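Local coordinates for STM4351 (Salmonella enterica, PDB 2Y7I), which binds arginine with high specificity in the periplasm, enclosing the amino acid between two lobes as solute-binding proteins of family 3 do, at residues 17-21 and 224-228; 13-17 and 140-144; 32-36 and 69-73; 146-150 and 167-171. All coordinates share one frame. Numbering follows the deposited sequence.

Contact 1 (17-21 and 224-228). With ARG (arginine), chain C.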
loop_
_atom_site.group_PDB
_atom_site.type_symbol
_atom_site.label_atom_id
_atom_site.label_comp_id
_atom_site.label_asym_id
_atom_site.label_seq_id
_atom_site.Cartn_x
_atom_site.Cartn_y
_atom_site.Cartn_z
ATOM N N ALA A 17 -16.013 -8.088 -11.413
ATOM C CA ALA A 17 -14.598 -8.354 -11.688
ATOM C C ALA A 17 -13.929 -7.048 -12.090
ATOM O O ALA A 17 -14.543 -6.260 -12.815
ATOM C CB ALA A 17 -14.449 -9.391 -12.819
ATOM N N PRO A 18 -12.673 -6.812 -11.645
ATOM C CA PRO A 18 -11.783 -7.685 -10.861
ATOM C C PRO A 18 -11.858 -7.501 -9.337
ATOM O O PRO A 18 -11.023 -8.061 -8.622
ATOM C CB PRO A 18 -10.394 -7.225 -11.324
ATOM C CG PRO A 18 -10.573 -5.735 -11.467
ATOM C CD PRO A 18 -11.994 -5.548 -12.002
ATOM N N TYR A 19 -12.794 -6.689 -8.855
ATOM C CA TYR A 19 -12.947 -6.444 -7.418
ATOM C C TYR A 19 -13.442 -7.716 -6.703
ATOM O O TYR A 19 -12.813 -8.192 -5.770
ATOM C CB TYR A 19 -13.914 -5.280 -7.180
ATOM C CG TYR A 19 -13.475 -3.965 -7.802
ATOM C CD1 TYR A 19 -12.560 -3.142 -7.154
ATOM C CD2 TYR A 19 -13.957 -3.558 -9.056
ATOM C CE1 TYR A 19 -12.144 -1.939 -7.720
ATOM C CE2 TYR A 19 -13.555 -2.360 -9.622
ATOM C CZ TYR A 19 -12.650 -1.562 -8.953
ATOM O OH TYR A 19 -12.236 -0.379 -9.505
ATOM N N GLU A 20 -14.568 -8.258 -7.169
ATOM C CA GLU A 20 -15.126 -9.511 -6.654
ATOM C C GLU A 20 -16.031 -10.107 -7.704
ATOM O O GLU A 20 -16.829 -9.398 -8.327
ATOM C CB GLU A 20 -15.916 -9.315 -5.351
ATOM C CG GLU A 20 -16.922 -8.156 -5.397
ATOM C CD GLU A 20 -16.338 -6.883 -4.851
ATOM O OE1 GLU A 20 -15.488 -6.998 -3.945
ATOM O OE2 GLU A 20 -16.716 -5.779 -5.319
ATOM N N PHE A 21 -15.875 -11.412 -7.906
ATOM C CA PHE A 21 -16.628 -12.155 -8.895
ATOM C C PHE A 21 -16.544 -13.647 -8.584
ATOM O O PHE A 21 -15.857 -14.060 -7.640
ATOM C CB PHE A 21 -16.147 -11.827 -10.321
ATOM C CG PHE A 21 -14.726 -12.252 -10.618
ATOM C CD1 PHE A 21 -13.646 -11.466 -10.209
ATOM C CD2 PHE A 21 -14.475 -13.409 -11.356
ATOM C CE1 PHE A 21 -12.340 -11.835 -10.508
ATOM C CE2 PHE A 21 -13.172 -13.795 -11.651
ATOM C CZ PHE A 21 -12.097 -12.999 -11.227
ATOM N N GLU A 224 -1.007 -5.379 -9.108
ATOM C CA GLU A 224 -0.420 -5.908 -10.340
ATOM C C GLU A 224 -1.262 -7.049 -10.923
ATOM O O GLU A 224 -1.560 -7.058 -12.120
ATOM C CB GLU A 224 1.017 -6.362 -10.069
ATOM C CG GLU A 224 1.705 -7.137 -11.189
ATOM C CD GLU A 224 3.104 -7.604 -10.800
ATOM O OE1 GLU A 224 3.340 -7.931 -9.612
ATOM O OE2 GLU A 224 3.973 -7.648 -11.689
ATOM N N LYS A 225 -1.659 -7.997 -10.079
ATOM C CA LYS A 225 -2.451 -9.136 -10.540
ATOM C C LYS A 225 -3.805 -8.719 -11.111
ATOM O O LYS A 225 -4.184 -9.146 -12.207
ATOM C CB LYS A 225 -2.667 -10.147 -9.412
ATOM C CG LYS A 225 -3.695 -11.217 -9.770
ATOM C CD LYS A 225 -3.707 -12.361 -8.797
ATOM C CE LYS A 225 -4.536 -13.498 -9.370
ATOM N NZ LYS A 225 -4.469 -14.710 -8.509
ATOM N N TRP A 226 -4.526 -7.888 -10.360
ATOM C CA TRP A 226 -5.928 -7.632 -10.646
ATOM C C TRP A 226 -6.210 -6.420 -11.534
ATOM O O TRP A 226 -7.259 -6.362 -12.179
ATOM C CB TRP A 226 -6.723 -7.537 -9.334
ATOM C CG TRP A 226 -6.817 -8.845 -8.586
ATOM C CD1 TRP A 226 -6.221 -9.157 -7.386
ATOM C CD2 TRP A 226 -7.539 -10.017 -8.990
ATOM N NE1 TRP A 226 -6.545 -10.447 -7.015
ATOM C CE2 TRP A 226 -7.350 -10.997 -7.983
ATOM C CE3 TRP A 226 -8.326 -10.336 -10.109
ATOM C CZ2 TRP A 226 -7.922 -12.274 -8.061
ATOM C CZ3 TRP A 226 -8.893 -11.604 -10.185
ATOM C CH2 TRP A 226 -8.688 -12.557 -9.169
ATOM N N PHE A 227 -5.277 -5.469 -11.585
ATOM C CA PHE A 227 -5.521 -4.204 -12.295
ATOM C C PHE A 227 -4.689 -3.968 -13.569
ATOM O O PHE A 227 -4.907 -2.978 -14.269
ATOM C CB PHE A 227 -5.430 -3.008 -11.328
ATOM C CG PHE A 227 -6.496 -3.009 -10.261
ATOM C CD1 PHE A 227 -7.835 -2.815 -10.592
ATOM C CD2 PHE A 227 -6.170 -3.209 -8.928
ATOM C CE1 PHE A 227 -8.826 -2.836 -9.609
ATOM C CE2 PHE A 227 -7.160 -3.215 -7.940
ATOM C CZ PHE A 227 -8.485 -3.033 -8.280
ATOM N N THR A 228 -3.767 -4.877 -13.885
ATOM C CA THR A 228 -2.970 -4.785 -15.126
ATOM C C THR A 228 -3.725 -5.309 -16.353
ATOM O O THR A 228 -4.959 -5.349 -16.382
ATOM C CB THR A 228 -1.623 -5.539 -14.995
ATOM O OG1 THR A 228 -0.934 -5.083 -13.825
ATOM C CG2 THR A 228 -0.725 -5.323 -16.225
HETATM N N ARG C . -17.646 1.924 -7.045
HETATM C CA ARG C . -19.120 2.041 -7.277
HETATM C C ARG C . -19.807 2.505 -5.998
HETATM O O ARG C . -21.028 2.635 -5.966
HETATM C CB ARG C . -19.718 0.698 -7.747
HETATM C CG ARG C . -19.414 -0.487 -6.812
HETATM C CD ARG C . -20.143 -1.763 -7.228
HETATM N NE ARG C . -19.571 -2.916 -6.527
HETATM C CZ ARG C . -19.997 -4.173 -6.644
HETATM N NH1 ARG C . -21.025 -4.484 -7.436
HETATM N NH2 ARG C . -19.392 -5.122 -5.961
HETATM O OXT ARG C . -19.151 2.734 -4.964
#
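This is a contact mainly of aromatic and apolar side chains between the loop after strand 7-12 and the last turn of the C-terminal helix 217-227, both in the lobe that holds the N-terminus. The peptide before P18 is cis, and the proline ring faces the helix: P18 CB lies 3.4 Å from W226 O and 3.9 Å from W226 CE3, while P18 CG is 3.9 Å from F227 CE1. Beside it, F21 CE1 meets W226 CZ3 at 3.5 Å, and F227 turns its edge to the face of the Y19 ring in an offset edge-to-face pair, centroids 5.6 Å apart, planes at 64°. In this periplasmic-binding fold the chain's far end thus backs a ligand-binding loop. Y19 and E20 both face Y16, a geometry that fits a classic beta bulge, and E20 points away from the helix, its OE2 accepting from arginine NH2 at 2.8 Å. W226 keeps its NE1 for D34 on helix 31-42, and F227 also stacks on Y90.

Contact 2 (13-17 and 140-144). With ZN (zinc ion), chain D; ARG (arginine), chain C.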
loop_
_atom_site.group_PDB
_atom_site.type_symbol
_atom_site.label_atom_id
_atom_site.label_comp_id
_atom_site.label_asym_id
_atom_site.label_seq_id
_atom_site.Cartn_x
_atom_site.Cartn_y
_atom_site.Cartn_z
ATOM N N SER A 13 -20.882 -8.115 -3.163
ATOM C CA SER A 13 -21.669 -8.379 -4.360
ATOM C C SER A 13 -20.718 -8.778 -5.470
ATOM O O SER A 13 -20.075 -7.919 -6.088
ATOM C CB SER A 13 -22.455 -7.143 -4.785
ATOM O OG SER A 13 -23.304 -7.473 -5.870
ATOM N N ALA A 14 -20.632 -10.086 -5.705
ATOM C CA ALA A 14 -19.642 -10.674 -6.607
ATOM C C ALA A 14 -20.065 -10.626 -8.080
ATOM O O ALA A 14 -20.064 -11.644 -8.769
ATOM C CB ALA A 14 -19.342 -12.107 -6.173
ATOM N N THR A 15 -20.381 -9.418 -8.540
ATOM C CA THR A 15 -20.891 -9.129 -9.880
ATOM C C THR A 15 -19.912 -8.238 -10.643
ATOM O O THR A 15 -20.226 -7.732 -11.734
ATOM C CB THR A 15 -22.225 -8.328 -9.758
ATOM O OG1 THR A 15 -22.020 -7.179 -8.908
ATOM C CG2 THR A 15 -23.311 -9.192 -9.152
ATOM N N TYR A 16 -18.720 -8.050 -10.071
ATOM C CA TYR A 16 -17.891 -6.886 -10.385
ATOM C C TYR A 16 -16.391 -7.196 -10.496
ATOM O O TYR A 16 -15.591 -6.632 -9.764
ATOM C CB TYR A 16 -18.145 -5.805 -9.304
ATOM C CG TYR A 16 -18.145 -4.362 -9.800
ATOM C CD1 TYR A 16 -18.920 -3.977 -10.894
ATOM C CD2 TYR A 16 -17.385 -3.378 -9.150
ATOM C CE1 TYR A 16 -18.925 -2.655 -11.352
ATOM C CE2 TYR A 16 -17.382 -2.055 -9.599
ATOM C CZ TYR A 16 -18.161 -1.702 -10.699
ATOM O OH TYR A 16 -18.185 -0.398 -11.151
ATOM N N ALA A 17 -16.013 -8.088 -11.413
ATOM C CA ALA A 17 -14.598 -8.354 -11.688
ATOM C C ALA A 17 -13.929 -7.048 -12.090
ATOM O O ALA A 17 -14.543 -6.260 -12.815
ATOM C CB ALA A 17 -14.449 -9.391 -12.819
ATOM N N ASP A 140 -29.724 -4.984 -10.389
ATOM C CA ASP A 140 -28.984 -5.468 -9.218
ATOM C C ASP A 140 -27.747 -6.306 -9.562
ATOM O O ASP A 140 -27.189 -7.003 -8.704
ATOM C CB ASP A 140 -29.907 -6.192 -8.226
ATOM C CG ASP A 140 -30.617 -5.224 -7.308
ATOM O OD1 ASP A 140 -30.615 -4.017 -7.628
ATOM O OD2 ASP A 140 -31.175 -5.636 -6.274
ATOM N N SER A 141 -27.324 -6.259 -10.819
ATOM C CA SER A 141 -26.108 -6.962 -11.226
ATOM C C SER A 141 -25.615 -6.446 -12.562
ATOM O O SER A 141 -26.352 -6.497 -13.550
ATOM C CB SER A 141 -26.378 -8.466 -11.329
ATOM O OG SER A 141 -25.254 -9.140 -11.869
ATOM N N TYR A 142 -24.374 -5.953 -12.582
ATOM C CA TYR A 142 -23.733 -5.561 -13.837
ATOM C C TYR A 142 -23.791 -6.680 -14.883
ATOM O O TYR A 142 -23.874 -6.401 -16.075
ATOM C CB TYR A 142 -22.312 -4.979 -13.604
ATOM C CG TYR A 142 -22.358 -3.499 -13.266
ATOM C CD1 TYR A 142 -22.622 -2.554 -14.251
ATOM C CD2 TYR A 142 -22.166 -3.044 -11.956
ATOM C CE1 TYR A 142 -22.693 -1.185 -13.953
ATOM C CE2 TYR A 142 -22.222 -1.673 -11.644
ATOM C CZ TYR A 142 -22.494 -0.746 -12.652
ATOM O OH TYR A 142 -22.598 0.613 -12.361
ATOM N N LEU A 143 -23.833 -7.940 -14.448
ATOM C CA LEU A 143 -23.936 -9.060 -15.398
ATOM C C LEU A 143 -25.220 -9.017 -16.251
ATOM O O LEU A 143 -25.193 -9.257 -17.464
ATOM C CB LEU A 143 -23.814 -10.427 -14.694
ATOM C CG LEU A 143 -22.729 -10.726 -13.646
ATOM C CD1 LEU A 143 -22.611 -12.243 -13.401
ATOM C CD2 LEU A 143 -21.361 -10.130 -13.984
ATOM N N ASN A 144 -26.347 -8.709 -15.616
ATOM C CA ASN A 144 -27.603 -8.547 -16.352
ATOM C C ASN A 144 -27.583 -7.319 -17.263
ATOM O O ASN A 144 -28.191 -7.316 -18.332
ATOM C CB ASN A 144 -28.768 -8.434 -15.376
ATOM C CG ASN A 144 -28.906 -9.662 -14.496
ATOM O OD1 ASN A 144 -28.818 -9.572 -13.278
ATOM N ND2 ASN A 144 -29.115 -10.815 -15.115
HETATM ZN ZN ZN D . -31.936 -4.371 -5.160
HETATM N N ARG C . -17.646 1.924 -7.045
HETATM C CA ARG C . -19.120 2.041 -7.277
HETATM C C ARG C . -19.807 2.505 -5.998
HETATM O O ARG C . -21.028 2.635 -5.966
HETATM C CB ARG C . -19.718 0.698 -7.747
HETATM C CG ARG C . -19.414 -0.487 -6.812
HETATM C CD ARG C . -20.143 -1.763 -7.228
HETATM N NE ARG C . -19.571 -2.916 -6.527
HETATM C CZ ARG C . -19.997 -4.173 -6.644
HETATM N NH1 ARG C . -21.025 -4.484 -7.436
HETATM N NH2 ARG C . -19.392 -5.122 -5.961
HETATM O OXT ARG C . -19.151 2.734 -4.964
HETATM O O HOH W 1 -25.342 -6.049 -7.057
#
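The Y16 ring partly overlaps Y142, Y16 CE1 to Y142 CD2 3.3 Å, in an oblique pair with centroids 5.1 Å apart and planes at 32°. The contact crosses the cleft of the two-lobed periplasmic-binding fold: 13-17 follows strand 7-12 in one lobe, while 140-144 starts helix 142-150 in the other. Both tyrosine hydroxyls are held in the second lobe, Y16 OH by D160 and Y142 OH by F158 O.

The bound arginine sits against the same loop. Its CD lies over a face of the Y16 ring, and its NH2 donates to S13 O at 2.9 Å. A14 centres an inverse gamma turn, with T15 N bonded to S13 O at 2.9 Å, and after this turn T15 points toward the helix start. There T15 CG2 packs 3.3 Å from S141 OG and T15 O lies 3.5 Å from L143 CD2, while T15 OG1 bonds to E118.

Two further bridges span the lobes. Zinc is bound by D140 OD2 at 1.9 Å and by D55 from across the cleft, and a water 2.8 Å from S13 OG donates to D140 O at 2.7 Å. At the helix start S141 is the N-cap, its OG accepting from L143 N at 3.2 Å.

Contact 3 (32-36 and 69-73). With ARG (arginine), chain C.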
loop_
_atom_site.group_PDB
_atom_site.type_symbol
_atom_site.label_atom_id
_atom_site.label_comp_id
_atom_site.label_asym_id
_atom_site.label_seq_id
_atom_site.Cartn_x
_atom_site.Cartn_y
_atom_site.Cartn_z
ATOM N N ASP A 32 -10.693 -7.425 -3.987
ATOM C CA ASP A 32 -11.263 -7.202 -2.644
ATOM C C ASP A 32 -11.163 -8.431 -1.757
ATOM O O ASP A 32 -11.003 -8.306 -0.547
ATOM C CB ASP A 32 -12.734 -6.796 -2.717
ATOM C CG ASP A 32 -12.931 -5.344 -3.077
ATOM O OD1 ASP A 32 -11.952 -4.556 -3.087
ATOM O OD2 ASP A 32 -14.092 -4.979 -3.344
ATOM N N ILE A 33 -11.286 -9.608 -2.361
ATOM C CA ILE A 33 -11.203 -10.868 -1.621
ATOM C C ILE A 33 -9.779 -11.076 -1.102
ATOM O O ILE A 33 -9.585 -11.505 0.032
ATOM C CB ILE A 33 -11.643 -12.087 -2.471
ATOM C CG1 ILE A 33 -13.013 -11.846 -3.144
ATOM C CG2 ILE A 33 -11.633 -13.375 -1.627
ATOM C CD1 ILE A 33 -14.139 -11.352 -2.216
ATOM N N ASP A 34 -8.792 -10.775 -1.939
ATOM C CA ASP A 34 -7.377 -10.875 -1.538
ATOM C C ASP A 34 -7.051 -9.909 -0.410
ATOM O O ASP A 34 -6.370 -10.281 0.558
ATOM C CB ASP A 34 -6.445 -10.660 -2.736
ATOM C CG ASP A 34 -6.390 -11.877 -3.646
ATOM O OD1 ASP A 34 -7.106 -12.860 -3.367
ATOM O OD2 ASP A 34 -5.644 -11.858 -4.638
ATOM N N VAL A 35 -7.538 -8.674 -0.544
ATOM C CA VAL A 35 -7.421 -7.671 0.509
ATOM C C VAL A 35 -8.076 -8.153 1.815
ATOM O O VAL A 35 -7.433 -8.139 2.866
ATOM C CB VAL A 35 -7.990 -6.285 0.075
ATOM C CG1 VAL A 35 -8.034 -5.317 1.256
ATOM C CG2 VAL A 35 -7.140 -5.672 -1.045
ATOM N N ALA A 36 -9.340 -8.579 1.750
ATOM C CA ALA A 36 -10.045 -9.023 2.966
ATOM C C ALA A 36 -9.352 -10.215 3.648
ATOM O O ALA A 36 -9.238 -10.259 4.881
ATOM C CB ALA A 36 -11.513 -9.341 2.655
ATOM N N VAL A 69 -18.355 -5.006 5.257
ATOM C CA VAL A 69 -18.675 -5.038 3.836
ATOM C C VAL A 69 -17.434 -4.612 3.078
ATOM O O VAL A 69 -16.797 -3.603 3.423
ATOM C CB VAL A 69 -19.874 -4.099 3.500
ATOM C CG1 VAL A 69 -19.935 -3.764 2.020
ATOM C CG2 VAL A 69 -21.188 -4.738 3.940
ATOM N N ILE A 70 -17.075 -5.398 2.066
ATOM C CA ILE A 70 -16.071 -4.988 1.092
ATOM C C ILE A 70 -16.631 -5.291 -0.302
ATOM O O ILE A 70 -17.046 -6.430 -0.579
ATOM C CB ILE A 70 -14.678 -5.637 1.379
ATOM C CG1 ILE A 70 -13.562 -4.913 0.609
ATOM C CG2 ILE A 70 -14.680 -7.168 1.113
ATOM C CD1 ILE A 70 -12.132 -5.427 0.931
ATOM N N ALA A 71 -16.707 -4.270 -1.157
ATOM C CA ALA A 71 -17.388 -4.432 -2.454
ATOM C C ALA A 71 -17.098 -3.333 -3.471
ATOM O O ALA A 71 -18.016 -2.815 -4.113
ATOM C CB ALA A 71 -18.913 -4.564 -2.240
ATOM N N GLY A 72 -15.822 -2.973 -3.620
ATOM C CA GLY A 72 -15.442 -1.872 -4.494
ATOM C C GLY A 72 -16.223 -0.614 -4.152
ATOM O O GLY A 72 -16.581 0.151 -5.037
ATOM N N MET A 73 -16.446 -0.390 -2.857
ATOM C CA MET A 73 -17.401 0.619 -2.390
ATOM C C MET A 73 -16.735 1.952 -2.037
ATOM O O MET A 73 -15.978 2.032 -1.062
ATOM C CB MET A 73 -18.173 0.076 -1.172
ATOM C CG MET A 73 -19.187 1.063 -0.556
ATOM S SD MET A 73 -20.108 0.406 0.861
ATOM C CE MET A 73 -21.256 -0.709 0.002
HETATM N N ARG C . -17.646 1.924 -7.045
HETATM C CA ARG C . -19.120 2.041 -7.277
HETATM C C ARG C . -19.807 2.505 -5.998
HETATM O O ARG C . -21.028 2.635 -5.966
HETATM C CB ARG C . -19.718 0.698 -7.747
HETATM C CG ARG C . -19.414 -0.487 -6.812
HETATM C CD ARG C . -20.143 -1.763 -7.228
HETATM N NE ARG C . -19.571 -2.916 -6.527
HETATM C CZ ARG C . -19.997 -4.173 -6.644
HETATM N NH1 ARG C . -21.025 -4.484 -7.436
HETATM N NH2 ARG C . -19.392 -5.122 -5.961
HETATM O OXT ARG C . -19.151 2.734 -4.964
#
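D32 makes the polar part of this contact. With chi1 at -79° (m) and chi2 at -11°, the carboxylate reaches from the first turn of helix 31-42 to the loop after strand 68-69, and D32 OD2 accepts from G72 N at 2.7 Å. The other oxygen, OD1, bonds to Y89 OH, while OD2 also lies close to the like-charged E20 OE1.

I70 fills the space behind it. In the extended tt rotamer its CD1 lies 3.4 Å from D32 O and 4.1 Å from V35 CG1, while I70 CG2 meets A36 CB at 4.1 Å. D32, V35 and A36 stand on one side of the helix, so a single isoleucine touches all three; F10 of strand 7-12 lies against both I70 and A36. V35, in the t rotamer, only grazes the loop. A71 directs its CB away from the helix, and M73, extended in chi1 and chi2, leads its sulfur away too.

G72 has a positive phi of 53°, which turns the backbone between the two carbonyls the ligand uses: A71 O accepts from arginine NE at 2.9 Å and, weakly, from NH2 at 3.3 Å, and G72 O accepts from arginine N at 2.9 Å. The geometry is consistent with an indirect part for D32 in recognition: its carboxylate holds an amide of the loop whose carbonyls face the cationic ligand.

Contact 4 (146-150 and 167-171)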
loop_
_atom_site.group_PDB
_atom_site.type_symbol
_atom_site.label_atom_id
_atom_site.label_comp_id
_atom_site.label_asym_id
_atom_site.label_seq_id
_atom_site.Cartn_x
_atom_site.Cartn_y
_atom_site.Cartn_z
ATOM N N PHE A 146 -24.834 -5.993 -18.746
ATOM C CA PHE A 146 -24.040 -6.390 -19.927
ATOM C C PHE A 146 -24.824 -7.262 -20.908
ATOM O O PHE A 146 -24.764 -7.051 -22.126
ATOM C CB PHE A 146 -22.745 -7.090 -19.505
ATOM C CG PHE A 146 -21.734 -6.172 -18.872
ATOM C CD1 PHE A 146 -21.392 -4.965 -19.481
ATOM C CD2 PHE A 146 -21.120 -6.513 -17.672
ATOM C CE1 PHE A 146 -20.461 -4.114 -18.906
ATOM C CE2 PHE A 146 -20.187 -5.667 -17.081
ATOM C CZ PHE A 146 -19.857 -4.462 -17.698
ATOM N N THR A 147 -25.573 -8.229 -20.384
ATOM C CA THR A 147 -26.437 -9.055 -21.219
ATOM C C THR A 147 -27.407 -8.191 -22.019
ATOM O O THR A 147 -27.592 -8.392 -23.223
ATOM C CB THR A 147 -27.214 -10.094 -20.372
ATOM O OG1 THR A 147 -26.278 -10.916 -19.670
ATOM C CG2 THR A 147 -28.090 -10.979 -21.253
ATOM N N ASP A 148 -28.024 -7.231 -21.339
ATOM C CA ASP A 148 -28.975 -6.326 -21.976
ATOM C C ASP A 148 -28.328 -5.381 -22.980
ATOM O O ASP A 148 -28.958 -4.997 -23.964
ATOM C CB ASP A 148 -29.752 -5.543 -20.924
ATOM C CG ASP A 148 -30.963 -6.312 -20.406
ATOM O OD1 ASP A 148 -31.093 -7.521 -20.700
ATOM O OD2 ASP A 148 -31.797 -5.702 -19.708
ATOM N N LEU A 149 -27.077 -5.002 -22.732
ATOM C CA LEU A 149 -26.311 -4.233 -23.714
ATOM C C LEU A 149 -26.089 -5.049 -24.990
ATOM O O LEU A 149 -26.303 -4.564 -26.099
ATOM C CB LEU A 149 -24.968 -3.781 -23.122
ATOM C CG LEU A 149 -23.969 -3.047 -24.030
ATOM C CD1 LEU A 149 -24.512 -1.711 -24.546
ATOM C CD2 LEU A 149 -22.646 -2.842 -23.328
ATOM N N LYS A 150 -25.680 -6.299 -24.820
ATOM C CA LYS A 150 -25.369 -7.167 -25.943
ATOM C C LYS A 150 -26.586 -7.542 -26.788
ATOM O O LYS A 150 -26.463 -7.743 -27.999
ATOM C CB LYS A 150 -24.621 -8.406 -25.464
ATOM C CG LYS A 150 -23.174 -8.092 -25.080
ATOM C CD LYS A 150 -22.271 -9.296 -25.175
ATOM C CE LYS A 150 -22.283 -10.110 -23.897
ATOM N NZ LYS A 150 -21.009 -10.905 -23.768
ATOM N N TRP A 167 -14.482 -6.447 -18.546
ATOM C CA TRP A 167 -15.538 -7.009 -19.393
ATOM C C TRP A 167 -15.153 -6.913 -20.865
ATOM O O TRP A 167 -15.420 -7.835 -21.653
ATOM C CB TRP A 167 -16.869 -6.280 -19.132
ATOM C CG TRP A 167 -18.032 -6.830 -19.936
ATOM C CD1 TRP A 167 -18.758 -7.963 -19.672
ATOM C CD2 TRP A 167 -18.573 -6.280 -21.144
ATOM N NE1 TRP A 167 -19.717 -8.149 -20.639
ATOM C CE2 TRP A 167 -19.635 -7.123 -21.548
ATOM C CE3 TRP A 167 -18.270 -5.145 -21.918
ATOM C CZ2 TRP A 167 -20.392 -6.877 -22.701
ATOM C CZ3 TRP A 167 -19.029 -4.895 -23.064
ATOM C CH2 TRP A 167 -20.080 -5.763 -23.443
ATOM N N LEU A 168 -14.502 -5.804 -21.226
ATOM C CA LEU A 168 -14.131 -5.532 -22.617
ATOM C C LEU A 168 -13.157 -6.534 -23.199
ATOM O O LEU A 168 -13.134 -6.750 -24.411
ATOM C CB LEU A 168 -13.547 -4.128 -22.759
ATOM C CG LEU A 168 -14.575 -3.005 -22.876
ATOM C CD1 LEU A 168 -13.864 -1.676 -22.990
ATOM C CD2 LEU A 168 -15.495 -3.238 -24.089
ATOM N N LYS A 169 -12.353 -7.145 -22.336
ATOM C CA LYS A 169 -11.400 -8.163 -22.769
ATOM C C LYS A 169 -12.067 -9.256 -23.612
ATOM O O LYS A 169 -11.452 -9.783 -24.544
ATOM C CB LYS A 169 -10.631 -8.738 -21.570
ATOM C CG LYS A 169 -9.533 -7.797 -21.048
ATOM C CD LYS A 169 -8.924 -8.258 -19.726
ATOM C CE LYS A 169 -7.555 -7.611 -19.518
ATOM N NZ LYS A 169 -7.171 -7.489 -18.073
ATOM N N ASN A 170 -13.331 -9.562 -23.312
ATOM C CA ASN A 170 -14.065 -10.601 -24.056
ATOM C C ASN A 170 -15.169 -10.064 -24.965
ATOM O O ASN A 170 -16.008 -10.829 -25.455
ATOM C CB ASN A 170 -14.641 -11.641 -23.094
ATOM C CG ASN A 170 -13.577 -12.298 -22.260
ATOM O OD1 ASN A 170 -13.465 -12.031 -21.063
ATOM N ND2 ASN A 170 -12.771 -13.136 -22.882
ATOM N N ASN A 171 -15.155 -8.753 -25.203
ATOM C CA ASN A 171 -16.176 -8.112 -26.028
ATOM C C ASN A 171 -15.621 -6.999 -26.925
ATOM O O ASN A 171 -15.985 -5.830 -26.752
ATOM C CB ASN A 171 -17.310 -7.589 -25.133
ATOM C CG ASN A 171 -17.999 -8.709 -24.363
ATOM O OD1 ASN A 171 -18.859 -9.410 -24.898
ATOM N ND2 ASN A 171 -17.582 -8.910 -23.123
HETATM O O HOH W 2 -21.496 -10.688 -20.641
#
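F146 comes first and makes the stack: its ring lies face-to-face on the five-membered ring of W167, centroids 3.5 Å apart and planes only 7° off parallel, with F146 CG 3.3 Å from W167 NE1. W167 CB also sits over the same phenyl face, a CH-pi contact 4.1 Å from the centroid. One turn on, L149 adds CD2 at 3.9 Å from W167 CH2. Helix 142-150 links parallel strands 135-139 and 156-160, which have strand 114-118 between them, in a beta-alpha-beta crossover; helix 161-168 follows directly, and F146, L149 and W167 all rest on V98 of the same sheet. K150 closes the segment by running along the indole edge, CG 3.9 Å from W167 CZ2, and its NZ donates to N171 OD1 at 2.9 Å. That amide is oriented from its other end, as N171 ND2 donates to W167 O at 2.8 Å beside the type I turn from L168 to N171. A water accepts from both K150 NZ at 3.2 Å and W167 NE1 at 3.1 Å.

How the contacts relate
Contact 3 is entirely buried; contact 4 is mostly buried too but lies farthest from the chain's centre and reaches solvent at K150, while contacts 1 and 2 are partly buried. Contacts 1 and 3 belong to one lobe, contact 4 to the other, and contact 2 joins the two. Contacts 1 and 2 share the loop through A17, contacts 2 and 4 use successive parts of helix 142-150, and Y19 O probably accepts from D32 N between contacts 1 and 3. Contacts 1, 2 and 3 each give arginine an acceptor, a carboxylate in contact 1 and backbone carbonyls in the other two; contact 4, off the site, combines a ring stack with a lysine-asparagine hydrogen bond at its exposed edge.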